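Nigritoxine (Vibrio nigripulchritudo, PDB 5M41) is a bacterial protein toxin that acts against crustaceans and insects. Local coordinates at residues A[182-185]-A[186-189]. Numbering follows the deposited sequence.
Sequences VERL and DYHV. With MG (magnesium ion), chain B.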
ATOM      1  N   VAL A 182       8.192  38.326 -11.899  1.00 28.70           N
ATOM      2  CA  VAL A 182       8.709  37.480 -10.798  1.00 29.81           C
ATOM      3  C   VAL A 182       9.328  38.360  -9.723  1.00 30.73           C
ATOM      4  O   VAL A 182       9.035  38.182  -8.527  1.00 30.99           O
ATOM      5  CB  VAL A 182       9.740  36.453 -11.314  1.00 29.56           C
ATOM      6  CG1 VAL A 182      10.558  35.824 -10.164  1.00 29.48           C
ATOM      7  CG2 VAL A 182       9.011  35.373 -12.120  1.00 28.57           C
ATOM      8  N   GLU A 183      10.148  39.330 -10.139  1.00 31.20           N
ATOM      9  CA  GLU A 183      10.821  40.179  -9.143  1.00 33.49           C
ATOM     10  C   GLU A 183       9.795  41.066  -8.440  1.00 31.84           C
ATOM     11  O   GLU A 183       9.941  41.346  -7.271  1.00 30.60           O
ATOM     12  CB  GLU A 183      11.957  41.013  -9.788  1.00 34.95           C
ATOM     13  CG  GLU A 183      13.179  40.155 -10.134  1.00 38.99           C
ATOM     14  CD  GLU A 183      14.061  40.720 -11.256  1.00 41.34           C
ATOM     15  OE1 GLU A 183      13.599  41.507 -12.110  1.00 44.44           O
ATOM     16  OE2 GLU A 183      15.235  40.315 -11.323  1.00 46.83           O
ATOM     17  N   ARG A 184       8.766  41.513  -9.158  1.00 31.17           N
ATOM     18  CA  ARG A 184       7.692  42.300  -8.524  1.00 30.70           C
ATOM     19  C   ARG A 184       6.925  41.504  -7.460  1.00 30.38           C
ATOM     20  O   ARG A 184       6.664  42.004  -6.375  1.00 31.47           O
ATOM     21  CB  ARG A 184       6.745  42.904  -9.596  1.00 29.96           C
ATOM     22  CG  ARG A 184       5.431  43.450  -9.042  1.00 30.87           C
ATOM     23  CD  ARG A 184       5.614  44.635  -8.098  1.00 31.15           C
ATOM     24  NE  ARG A 184       4.408  44.804  -7.308  1.00 31.90           N
ATOM     25  CZ  ARG A 184       4.133  45.849  -6.544  1.00 32.90           C
ATOM     26  NH1 ARG A 184       4.998  46.853  -6.420  1.00 31.50           N
ATOM     27  NH2 ARG A 184       2.988  45.864  -5.871  1.00 32.97           N
ATOM     28  N   LEU A 185       6.584  40.253  -7.756  1.00 30.85           N
ATOM     29  CA  LEU A 185       5.879  39.417  -6.793  1.00 31.79           C
ATOM     30  C   LEU A 185       6.765  39.179  -5.551  1.00 33.12           C
ATOM     31  O   LEU A 185       6.304  39.267  -4.412  1.00 33.88           O
ATOM     32  CB  LEU A 185       5.432  38.100  -7.467  1.00 31.02           C
ATOM     33  CG  LEU A 185       4.783  37.031  -6.580  1.00 31.67           C
ATOM     34  CD1 LEU A 185       3.546  37.643  -5.901  1.00 30.08           C
ATOM     35  CD2 LEU A 185       4.430  35.749  -7.347  1.00 30.12           C
ATOM     36  N   ASP A 186       8.046  38.880  -5.758  1.00 34.12           N
ATOM     37  CA  ASP A 186       8.959  38.706  -4.619  1.00 33.71           C
ATOM     38  C   ASP A 186       8.972  39.967  -3.729  1.00 33.23           C
ATOM     39  O   ASP A 186       8.888  39.880  -2.515  1.00 32.60           O
ATOM     40  CB  ASP A 186      10.392  38.429  -5.086  1.00 34.99           C
ATOM     41  CG  ASP A 186      10.590  37.014  -5.612  1.00 37.43           C
ATOM     42  OD1 ASP A 186       9.779  36.104  -5.323  1.00 36.48           O
ATOM     43  OD2 ASP A 186      11.576  36.819  -6.346  1.00 39.65           O
ATOM     44  N   TYR A 187       9.086  41.135  -4.342  1.00 31.77           N
ATOM     45  CA  TYR A 187       9.042  42.380  -3.598  1.00 33.04           C
ATOM     46  C   TYR A 187       7.732  42.562  -2.856  1.00 32.33           C
ATOM     47  O   TYR A 187       7.715  42.974  -1.705  1.00 34.41           O
ATOM     48  CB  TYR A 187       9.258  43.563  -4.547  1.00 33.40           C
ATOM     49  CG  TYR A 187       8.994  44.920  -3.923  1.00 34.20           C
ATOM     50  CD1 TYR A 187       9.881  45.472  -2.997  1.00 32.23           C
ATOM     51  CD2 TYR A 187       7.876  45.675  -4.303  1.00 36.16           C
ATOM     52  CE1 TYR A 187       9.644  46.734  -2.437  1.00 32.99           C
ATOM     53  CE2 TYR A 187       7.632  46.944  -3.760  1.00 35.98           C
ATOM     54  CZ  TYR A 187       8.528  47.471  -2.834  1.00 34.53           C
ATOM     55  OH  TYR A 187       8.277  48.726  -2.298  1.00 36.06           O
ATOM     56  N   HIS A 188       6.623  42.298  -3.525  1.00 32.42           N
ATOM     57  CA  HIS A 188       5.303  42.447  -2.895  1.00 33.04           C
ATOM     58  C   HIS A 188       5.202  41.592  -1.660  1.00 34.59           C
ATOM     59  O   HIS A 188       4.835  42.060  -0.560  1.00 37.00           O
ATOM     60  CB  HIS A 188       4.219  42.095  -3.911  1.00 31.79           C
ATOM     61  CG  HIS A 188       2.818  42.410  -3.458  1.00 32.35           C
ATOM     62  ND1 HIS A 188       1.842  42.752  -4.326  1.00 33.17           N
ATOM     63  CD2 HIS A 188       2.234  42.405  -2.188  1.00 33.61           C
ATOM     64  CE1 HIS A 188       0.689  42.982  -3.646  1.00 33.95           C
ATOM     65  NE2 HIS A 188       0.925  42.766  -2.341  1.00 35.09           N
ATOM     66  N   VAL A 189       5.567  40.326  -1.793  1.00 34.36           N
ATOM     67  CA  VAL A 189       5.634  39.435  -0.631  1.00 33.93           C
ATOM     68  C   VAL A 189       6.556  39.969   0.462  1.00 36.04           C
ATOM     69  O   VAL A 189       6.216  39.892   1.660  1.00 36.00           O
ATOM     70  CB  VAL A 189       6.055  38.009  -1.043  1.00 33.84           C
ATOM     71  CG1 VAL A 189       6.391  37.159   0.192  1.00 36.15           C
ATOM     72  CG2 VAL A 189       4.951  37.391  -1.891  1.00 32.57           C
TER
HETATM   73 MG    MG B 801       6.866  39.322   3.970  1.00 39.17          MG
HETATM   74  O   HOH W   1       8.180  35.766  -7.474  1.00 26.57           O
HETATM   75  O   HOH W   2       8.992  38.185   3.358  1.00 36.17           O
HETATM   76  O   HOH W   3       8.371  40.861   4.912  1.00 50.04           O
HETATM   77  O   HOH W   4       6.581  38.418   6.276  1.00 52.79           O
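Arg184 reaches along helix 177-191 to Tyr187 and His188, one turn further on. Its CB leaves the backbone pointing away from residues 186-189. A bend at chi2 (64°) then brings the chain's end back to them. NE is hydrogen-bonded to Thr84 OG1. At the tip, NH1 lies at the edge of the Tyr187 ring, 3.7 Å from CE2 and in the plane of the ring. NH2 stands 3.7 Å from His188 ND1, with the guanidinium and imidazole planes 76° apart. NH2 forms a salt bridge with Glu135, while ND1 is hydrogen-bonded to the same Thr84 OG1, which ties both side chains together.

The backbone carries regular i to i+4 hydrogen bonds. Val189 N meets Leu185 O at 2.9 Å, with an N-H...O angle of 178°. Val182 O takes Asp186 N and also a water, which donates as well to Asp186 OD1 at 2.7 Å. Leu185 packs against Tyr29, Tyr41 and helix 195-203.

Val189 O binds the magnesium ion at 2.5 Å, together with three waters, Glu192 O and Asp195 OD1. The ion thus joins the end of this helix to the start of helix 195-203. Only Asp195 gives a carboxylate, probably charged; the other ligands are backbone carbonyls and waters.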